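Local coordinates for DNA topoisomerase 2-associated protein PAT1 (Saccharomyces cerevisiae, PDB 4OJJ) that probably activates mRNA decapping and represses translation, with a role in mRNA turnover, at residues K82-L87 against L141-N146; E135-L140 against S188-I193. All coordinates share one frame; numbering follows the deposited sequence.

Interaction 1: residues K82-L87 against L141-N146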
ATOM      1  N   LYS A  82      16.906  -0.408  -1.487  1.00 43.96           N
ATOM      2  CA  LYS A  82      17.440  -0.745  -0.191  1.00 47.94           C
ATOM      3  C   LYS A  82      16.293  -1.183   0.733  1.00 48.57           C
ATOM      4  O   LYS A  82      16.445  -2.107   1.519  1.00 50.71           O
ATOM      5  CB  LYS A  82      18.160   0.459   0.392  1.00 44.34           C
ATOM      6  CG  LYS A  82      18.837   0.165   1.706  1.00 54.49           C
ATOM      7  CD  LYS A  82      20.212  -0.459   1.508  1.00 57.43           C
ATOM      8  CE  LYS A  82      20.863  -0.771   2.858  1.00 58.02           C
ATOM      9  NZ  LYS A  82      20.516  -2.138   3.377  1.00 54.79           N
ATOM     10  N   ILE A  83      15.154  -0.506   0.604  1.00 44.08           N
ATOM     11  CA  ILE A  83      13.958  -0.751   1.400  1.00 50.05           C
ATOM     12  C   ILE A  83      13.292  -2.092   1.044  1.00 50.12           C
ATOM     13  O   ILE A  83      12.841  -2.818   1.920  1.00 46.03           O
ATOM     14  CB  ILE A  83      12.949   0.408   1.220  1.00 45.85           C
ATOM     15  CG1 ILE A  83      13.498   1.691   1.859  1.00 46.37           C
ATOM     16  CG2 ILE A  83      11.563   0.025   1.768  1.00 39.63           C
ATOM     17  CD1 ILE A  83      12.778   2.968   1.424  1.00 40.31           C
ATOM     18  N   PHE A  84      13.251  -2.417  -0.242  1.00 48.70           N
ATOM     19  CA  PHE A  84      12.676  -3.685  -0.691  1.00 49.71           C
ATOM     20  C   PHE A  84      13.522  -4.911  -0.369  1.00 54.55           C
ATOM     21  O   PHE A  84      13.023  -6.040  -0.407  1.00 56.28           O
ATOM     22  CB  PHE A  84      12.400  -3.643  -2.183  1.00 46.58           C
ATOM     23  CG  PHE A  84      11.176  -2.877  -2.534  1.00 48.93           C
ATOM     24  CD1 PHE A  84       9.928  -3.439  -2.367  1.00 55.71           C
ATOM     25  CD2 PHE A  84      11.264  -1.599  -3.026  1.00 50.86           C
ATOM     26  CE1 PHE A  84       8.790  -2.731  -2.688  1.00 51.67           C
ATOM     27  CE2 PHE A  84      10.136  -0.886  -3.348  1.00 52.17           C
ATOM     28  CZ  PHE A  84       8.899  -1.453  -3.181  1.00 53.82           C
ATOM     29  N   ASN A  85      14.800  -4.693  -0.073  1.00 55.64           N
ATOM     30  CA  ASN A  85      15.694  -5.780   0.304  1.00 55.13           C
ATOM     31  C   ASN A  85      15.507  -6.162   1.761  1.00 56.28           C
ATOM     32  O   ASN A  85      15.555  -7.340   2.116  1.00 63.22           O
ATOM     33  CB  ASN A  85      17.156  -5.400   0.054  1.00 57.66           C
ATOM     34  CG  ASN A  85      17.790  -6.225  -1.052  1.00 67.68           C
ATOM     35  OD1 ASN A  85      17.147  -6.522  -2.067  1.00 72.06           O
ATOM     36  ND2 ASN A  85      19.045  -6.625  -0.854  1.00 61.81           N
ATOM     37  N   GLU A  86      15.289  -5.156   2.602  1.00 57.70           N
ATOM     38  CA  GLU A  86      15.148  -5.366   4.040  1.00 60.69           C
ATOM     39  C   GLU A  86      13.700  -5.538   4.494  1.00 62.22           C
ATOM     40  O   GLU A  86      13.423  -5.512   5.691  1.00 63.37           O
ATOM     41  CB  GLU A  86      15.743  -4.190   4.795  1.00 56.45           C
ATOM     42  CG  GLU A  86      17.057  -4.504   5.508  1.00 70.41           C
ATOM     43  CD  GLU A  86      16.852  -5.177   6.862  1.00 70.60           C
ATOM     44  OE1 GLU A  86      15.766  -5.772   7.085  1.00 72.67           O
ATOM     45  OE2 GLU A  86      17.775  -5.107   7.704  1.00 67.29           O
ATOM     46  N   LEU A  87      12.782  -5.713   3.546  1.00 60.33           N
ATOM     47  CA  LEU A  87      11.356  -5.577   3.842  1.00 57.66           C
ATOM     48  C   LEU A  87      10.867  -6.536   4.919  1.00 55.50           C
ATOM     49  O   LEU A  87      10.239  -6.109   5.875  1.00 54.52           O
ATOM     50  CB  LEU A  87      10.525  -5.733   2.577  1.00 51.82           C
ATOM     51  CG  LEU A  87       9.309  -4.823   2.438  1.00 49.64           C
ATOM     52  CD1 LEU A  87       9.659  -3.402   2.800  1.00 50.21           C
ATOM     53  CD2 LEU A  87       8.827  -4.878   1.002  1.00 53.13           C
ATOM     54  N   LEU A 141      10.887  -7.981  -8.799  1.00 51.27           N
ATOM     55  CA  LEU A 141      11.691  -9.198  -8.694  1.00 54.71           C
ATOM     56  C   LEU A 141      12.421  -9.203  -7.370  1.00 53.04           C
ATOM     57  O   LEU A 141      12.476 -10.208  -6.666  1.00 56.50           O
ATOM     58  CB  LEU A 141      12.721  -9.281  -9.834  1.00 56.44           C
ATOM     59  CG  LEU A 141      12.614 -10.456 -10.815  1.00 54.79           C
ATOM     60  CD1 LEU A 141      13.785 -10.463 -11.747  1.00 53.05           C
ATOM     61  CD2 LEU A 141      12.521 -11.787 -10.087  1.00 63.87           C
ATOM     62  N   GLN A 142      12.980  -8.053  -7.043  1.00 49.64           N
ATOM     63  CA  GLN A 142      13.764  -7.901  -5.845  1.00 52.37           C
ATOM     64  C   GLN A 142      12.942  -8.183  -4.604  1.00 55.77           C
ATOM     65  O   GLN A 142      13.378  -8.928  -3.723  1.00 58.40           O
ATOM     66  CB  GLN A 142      14.288  -6.479  -5.791  1.00 55.86           C
ATOM     67  CG  GLN A 142      15.590  -6.349  -5.115  1.00 55.08           C
ATOM     68  CD  GLN A 142      15.853  -4.922  -4.779  1.00 56.31           C
ATOM     69  OE1 GLN A 142      15.465  -4.024  -5.527  1.00 57.12           O
ATOM     70  NE2 GLN A 142      16.479  -4.689  -3.639  1.00 56.22           N
ATOM     71  N   LEU A 143      11.759  -7.577  -4.521  1.00 55.31           N
ATOM     72  CA  LEU A 143      10.859  -7.873  -3.410  1.00 55.68           C
ATOM     73  C   LEU A 143      10.609  -9.372  -3.358  1.00 53.32           C
ATOM     74  O   LEU A 143      10.805 -10.006  -2.324  1.00 60.03           O
ATOM     75  CB  LEU A 143       9.539  -7.089  -3.529  1.00 56.88           C
ATOM     76  CG  LEU A 143       8.508  -7.262  -2.402  1.00 48.49           C
ATOM     77  CD1 LEU A 143       7.669  -6.014  -2.256  1.00 49.09           C
ATOM     78  CD2 LEU A 143       7.606  -8.448  -2.671  1.00 50.76           C
ATOM     79  N   ILE A 144      10.178  -9.922  -4.490  1.00 54.86           N
ATOM     80  CA  ILE A 144       9.882 -11.349  -4.649  1.00 54.67           C
ATOM     81  C   ILE A 144      11.022 -12.267  -4.217  1.00 54.95           C
ATOM     82  O   ILE A 144      10.812 -13.232  -3.490  1.00 58.55           O
ATOM     83  CB  ILE A 144       9.507 -11.661  -6.132  1.00 56.88           C
ATOM     84  CG1 ILE A 144       8.137 -11.087  -6.467  1.00 53.88           C
ATOM     85  CG2 ILE A 144       9.521 -13.160  -6.431  1.00 50.41           C
ATOM     86  CD1 ILE A 144       7.730 -11.326  -7.904  1.00 55.39           C
ATOM     87  N   ARG A 145      12.232 -11.959  -4.672  1.00 59.83           N
ATOM     88  CA  ARG A 145      13.411 -12.768  -4.365  1.00 58.55           C
ATOM     89  C   ARG A 145      13.787 -12.752  -2.894  1.00 56.89           C
ATOM     90  O   ARG A 145      14.189 -13.773  -2.343  1.00 60.03           O
ATOM     91  CB  ARG A 145      14.612 -12.301  -5.201  1.00 57.95           C
ATOM     92  CG  ARG A 145      14.668 -12.926  -6.580  1.00 63.04           C
ATOM     93  CD  ARG A 145      15.724 -12.289  -7.478  1.00 63.21           C
ATOM     94  NE  ARG A 145      15.703 -12.900  -8.809  1.00 67.90           N
ATOM     95  CZ  ARG A 145      16.156 -12.316  -9.915  1.00 67.84           C
ATOM     96  NH1 ARG A 145      16.666 -11.088  -9.865  1.00 65.96           N
ATOM     97  NH2 ARG A 145      16.094 -12.960 -11.075  1.00 69.90           N
ATOM     98  N   ASN A 146      13.642 -11.590  -2.264  1.00 61.68           N
ATOM     99  CA  ASN A 146      14.213 -11.345  -0.934  1.00 66.13           C
ATOM    100  C   ASN A 146      13.254 -11.365   0.251  1.00 62.17           C
ATOM    101  O   ASN A 146      13.638 -10.971   1.351  1.00 62.72           O
ATOM    102  CB  ASN A 146      14.949  -9.993  -0.913  1.00 68.41           C
ATOM    103  CG  ASN A 146      16.345 -10.078  -1.471  1.00 67.70           C
ATOM    104  OD1 ASN A 146      17.235 -10.653  -0.843  1.00 78.30           O
ATOM    105  ND2 ASN A 146      16.557  -9.486  -2.642  1.00 61.88           N
TER

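Interaction 2: residues E135-L140 against S188-I193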
ATOM      1  N   GLU A 135      12.315  -0.839 -14.432  1.00 43.37           N
ATOM      2  CA  GLU A 135      12.635  -0.490 -13.049  1.00 48.83           C
ATOM      3  C   GLU A 135      11.593  -1.093 -12.115  1.00 44.85           C
ATOM      4  O   GLU A 135      11.941  -1.666 -11.085  1.00 47.13           O
ATOM      5  CB  GLU A 135      12.757   1.025 -12.880  1.00 48.48           C
ATOM      6  CG  GLU A 135      13.847   1.612 -13.773  1.00 49.06           C
ATOM      7  CD  GLU A 135      13.645   3.087 -14.105  1.00 57.09           C
ATOM      8  OE1 GLU A 135      12.490   3.499 -14.374  1.00 52.69           O
ATOM      9  OE2 GLU A 135      14.653   3.834 -14.117  1.00 62.69           O
ATOM     10  N   ILE A 136      10.321  -0.990 -12.492  1.00 43.12           N
ATOM     11  CA  ILE A 136       9.269  -1.659 -11.739  1.00 46.01           C
ATOM     12  C   ILE A 136       9.532  -3.180 -11.653  1.00 47.57           C
ATOM     13  O   ILE A 136       9.522  -3.755 -10.551  1.00 43.68           O
ATOM     14  CB  ILE A 136       7.870  -1.382 -12.310  1.00 44.47           C
ATOM     15  CG1 ILE A 136       7.638   0.125 -12.526  1.00 42.50           C
ATOM     16  CG2 ILE A 136       6.821  -1.981 -11.409  1.00 49.07           C
ATOM     17  CD1 ILE A 136       7.886   0.989 -11.307  1.00 48.53           C
ATOM     18  N   MET A 137       9.809  -3.811 -12.800  1.00 48.58           N
ATOM     19  CA  MET A 137      10.155  -5.238 -12.843  1.00 46.98           C
ATOM     20  C   MET A 137      11.246  -5.587 -11.847  1.00 45.70           C
ATOM     21  O   MET A 137      11.124  -6.547 -11.091  1.00 53.04           O
ATOM     22  CB  MET A 137      10.619  -5.665 -14.240  1.00 47.39           C
ATOM     23  CG  MET A 137       9.537  -5.724 -15.306  1.00 49.33           C
ATOM     24  SD  MET A 137       8.007  -6.438 -14.709  1.00 56.06           S
ATOM     25  CE  MET A 137       7.033  -4.950 -14.497  1.00 51.70           C
ATOM     26  N   GLY A 138      12.314  -4.801 -11.855  1.00 45.53           N
ATOM     27  CA  GLY A 138      13.435  -5.037 -10.974  1.00 47.46           C
ATOM     28  C   GLY A 138      13.053  -4.888  -9.515  1.00 48.32           C
ATOM     29  O   GLY A 138      13.423  -5.732  -8.691  1.00 49.33           O
ATOM     30  N   LEU A 139      12.322  -3.819  -9.190  1.00 40.76           N
ATOM     31  CA  LEU A 139      11.828  -3.657  -7.819  1.00 51.68           C
ATOM     32  C   LEU A 139      10.951  -4.848  -7.409  1.00 45.35           C
ATOM     33  O   LEU A 139      11.112  -5.410  -6.327  1.00 48.73           O
ATOM     34  CB  LEU A 139      11.082  -2.330  -7.660  1.00 49.40           C
ATOM     35  CG  LEU A 139      11.995  -1.108  -7.765  1.00 45.87           C
ATOM     36  CD1 LEU A 139      11.204   0.174  -8.003  1.00 39.16           C
ATOM     37  CD2 LEU A 139      12.849  -1.019  -6.515  1.00 39.93           C
ATOM     38  N   LEU A 140      10.052  -5.248  -8.302  1.00 46.54           N
ATOM     39  CA  LEU A 140       9.178  -6.397  -8.066  1.00 48.05           C
ATOM     40  C   LEU A 140       9.947  -7.706  -7.905  1.00 50.79           C
ATOM     41  O   LEU A 140       9.684  -8.462  -6.986  1.00 58.72           O
ATOM     42  CB  LEU A 140       8.183  -6.541  -9.202  1.00 49.95           C
ATOM     43  CG  LEU A 140       6.713  -6.567  -8.840  1.00 54.42           C
ATOM     44  CD1 LEU A 140       5.943  -6.173 -10.074  1.00 54.84           C
ATOM     45  CD2 LEU A 140       6.310  -7.960  -8.377  1.00 55.20           C
ATOM     46  N   SER A 188       6.989 -10.406 -21.726  1.00 59.50           N
ATOM     47  CA  SER A 188       7.289 -11.773 -21.327  1.00 65.52           C
ATOM     48  C   SER A 188       7.802 -11.811 -19.891  1.00 58.68           C
ATOM     49  O   SER A 188       7.333 -12.599 -19.077  1.00 60.67           O
ATOM     50  CB  SER A 188       8.295 -12.412 -22.293  1.00 65.52           C
ATOM     51  OG  SER A 188       7.732 -12.502 -23.596  1.00 70.41           O
ATOM     52  N   THR A 189       8.761 -10.944 -19.589  1.00 56.30           N
ATOM     53  CA  THR A 189       9.298 -10.844 -18.242  1.00 58.94           C
ATOM     54  C   THR A 189       8.225 -10.518 -17.187  1.00 54.08           C
ATOM     55  O   THR A 189       8.194 -11.133 -16.131  1.00 55.62           O
ATOM     56  CB  THR A 189      10.426  -9.817 -18.192  1.00 62.63           C
ATOM     57  OG1 THR A 189      11.459 -10.226 -19.098  1.00 65.62           O
ATOM     58  CG2 THR A 189      11.004  -9.724 -16.791  1.00 58.53           C
ATOM     59  N   TRP A 190       7.345  -9.569 -17.487  1.00 46.88           N
ATOM     60  CA  TRP A 190       6.214  -9.242 -16.609  1.00 53.09           C
ATOM     61  C   TRP A 190       5.331 -10.463 -16.302  1.00 51.54           C
ATOM     62  O   TRP A 190       4.988 -10.716 -15.154  1.00 51.47           O
ATOM     63  CB  TRP A 190       5.381  -8.129 -17.241  1.00 46.03           C
ATOM     64  CG  TRP A 190       4.170  -7.651 -16.485  1.00 46.91           C
ATOM     65  CD1 TRP A 190       3.038  -7.135 -17.041  1.00 45.15           C
ATOM     66  CD2 TRP A 190       3.964  -7.610 -15.060  1.00 46.51           C
ATOM     67  NE1 TRP A 190       2.147  -6.779 -16.070  1.00 49.42           N
ATOM     68  CE2 TRP A 190       2.682  -7.065 -14.841  1.00 43.21           C
ATOM     69  CE3 TRP A 190       4.730  -7.984 -13.950  1.00 47.03           C
ATOM     70  CZ2 TRP A 190       2.146  -6.876 -13.560  1.00 43.99           C
ATOM     71  CZ3 TRP A 190       4.194  -7.810 -12.678  1.00 47.60           C
ATOM     72  CH2 TRP A 190       2.909  -7.260 -12.494  1.00 40.43           C
ATOM     73  N   ASN A 191       4.985 -11.227 -17.330  1.00 48.13           N
ATOM     74  CA  ASN A 191       4.223 -12.449 -17.136  1.00 52.90           C
ATOM     75  C   ASN A 191       4.998 -13.528 -16.382  1.00 51.07           C
ATOM     76  O   ASN A 191       4.423 -14.301 -15.637  1.00 53.14           O
ATOM     77  CB  ASN A 191       3.684 -12.960 -18.470  1.00 57.14           C
ATOM     78  CG  ASN A 191       2.724 -11.982 -19.097  1.00 64.78           C
ATOM     79  OD1 ASN A 191       2.117 -11.156 -18.389  1.00 66.55           O
ATOM     80  ND2 ASN A 191       2.587 -12.044 -20.426  1.00 65.53           N
ATOM     81  N   GLU A 192       6.308 -13.559 -16.551  1.00 51.43           N
ATOM     82  CA  GLU A 192       7.129 -14.422 -15.722  1.00 53.20           C
ATOM     83  C   GLU A 192       7.095 -13.956 -14.260  1.00 58.62           C
ATOM     84  O   GLU A 192       6.871 -14.754 -13.333  1.00 55.22           O
ATOM     85  CB  GLU A 192       8.571 -14.369 -16.199  1.00 56.29           C
ATOM     86  CG  GLU A 192       9.319 -15.665 -15.993  1.00 68.38           C
ATOM     87  CD  GLU A 192       8.990 -16.682 -17.068  1.00 75.17           C
ATOM     88  OE1 GLU A 192       9.037 -16.312 -18.267  1.00 78.80           O
ATOM     89  OE2 GLU A 192       8.676 -17.840 -16.715  1.00 72.79           O
ATOM     90  N   ILE A 193       7.357 -12.661 -14.066  1.00 49.23           N
ATOM     91  CA  ILE A 193       7.405 -12.057 -12.746  1.00 47.01           C
ATOM     92  C   ILE A 193       6.023 -12.126 -12.067  1.00 48.42           C
ATOM     93  O   ILE A 193       5.915 -12.504 -10.901  1.00 42.22           O
ATOM     94  CB  ILE A 193       7.937 -10.604 -12.823  1.00 47.07           C
ATOM     95  CG1 ILE A 193       9.417 -10.611 -13.216  1.00 45.15           C
ATOM     96  CG2 ILE A 193       7.741  -9.864 -11.507  1.00 39.95           C
ATOM     97  CD1 ILE A 193      10.020  -9.247 -13.347  1.00 48.39           C
TER

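Interaction 1: residues K82-L87 against L141-N146
One methyl of Leu-143 does most of the work in the tight half of this contact. Its CD1 comes up to the edge of the Phe-84 ring, near the ring plane, lying 3.4 Å from Phe-84 CD1 and 3.5 Å from Phe-84 CE1. The same methyl also meets Leu-87, whose CD2 sits 3.6 Å from Leu-143 CD1, and is thus shared by two apolar partners. The torsion matters here: CG of Leu-143 is trans to its own backbone N and beside the carbonyl carbon (chi1 -178°), which puts CD1 at the ring edge. All three residues are buried.

The other half is polar and lies toward solvent. Gln-142, extended beyond CG, stretches across to Asn-85 at about a right angle, and its NE2 donates to Asn-85 OD1. The modelled 2.5 Å between Gln-142 NE2 and Asn-85 OD1 is shorter than usual, so its length is doubtful and no sign of strength. That oxygen lies in the amide plane of Gln-142; seen from Asn-85, however, the donor stands well above the carbonyl plane, 54° out of it. NE2 also bonds Gln-81 O, so two carbonyl oxygens accept from this nitrogen, which probably limits its turning. Asn-146 is held more loosely. Its ND2 comes within 3.1 Å of Asn-85 OD1 at an angle too poor for a hydrogen bond. A weak bond of 3.4 Å runs from Asn-146 ND2 back to Gln-142 O, four residues earlier.

Asn-147 ND2 donates to both Phe-84 O and Leu-143 O, tying helix 73-85 to helix 133-146. On the buried side, helix 156-177 packs on Phe-84, Leu-87 and Leu-143 through Leu-165, Leu-161 and Ile-162, while Leu-152 of helix 149-153 covers both leucines.

Interaction 2: residues E135-L140 against S188-I193
Ile-193, which packs against Met-137 and Leu-140, has its backbone N bonded to Thr-189 O at 2.7 Å, the shortest backbone hydrogen bond within the two segments; no hydrogen bond crosses the contact. Met-137 is the central side chain. Bent at both chi2 (-42°) and chi3 (103°), it curls over toward Trp-190 and crosses it at about a right angle. Its CE lies above one face of the indole, offset toward the rim, while SD approaches obliquely, 4.8 Å from the centroid of the six-membered ring, a Met-aromatic contact. The sulfur also touches Ile-193, with Met-137 SD and Ile-193 CD1 3.7 Å apart. The two helix segments run nearly parallel, crossing at 22° with axes 10.7 Å apart, an arrangement consistent with the stacked helices of an alpha-alpha superhelix, as in the TPR clan to which the family belongs. Replacing Met-137 by alanine removes SD and CE, which would probably open a gap beside Ile-193 CD1 and leave that face of the indole less well packed. One turn on, Leu-140 splits its branches: CD1 reaches Trp-190 CZ3 at 3.5 Å, and CD2 meets Ile-193 CG2 at 3.9 Å. The indole is further packed by Phe-133, edge-to-face, and by Lys-173 of helix 156-177.

How the interactions relate
Helix 133-146 is common to both contacts, its earlier part meeting helix 184-201 in interaction 2 and its last turns meeting helix 73-85 in interaction 1. The centres lie about 13 Å apart, and the two touch directly. Ile-193 is the main junction: its CD1 lies 3.8 Å from Leu-141 CG, and its O 3.7 Å from Ile-144 CD1. A second join links Phe-84 CD2 to Leu-139 CD2 at 3.9 Å. Helix 156-177 packs on both, so the apolar sides of the two contacts join through shared helices. Along the chain their segments alternate, and both contacts lie on the same side of the chain's centre.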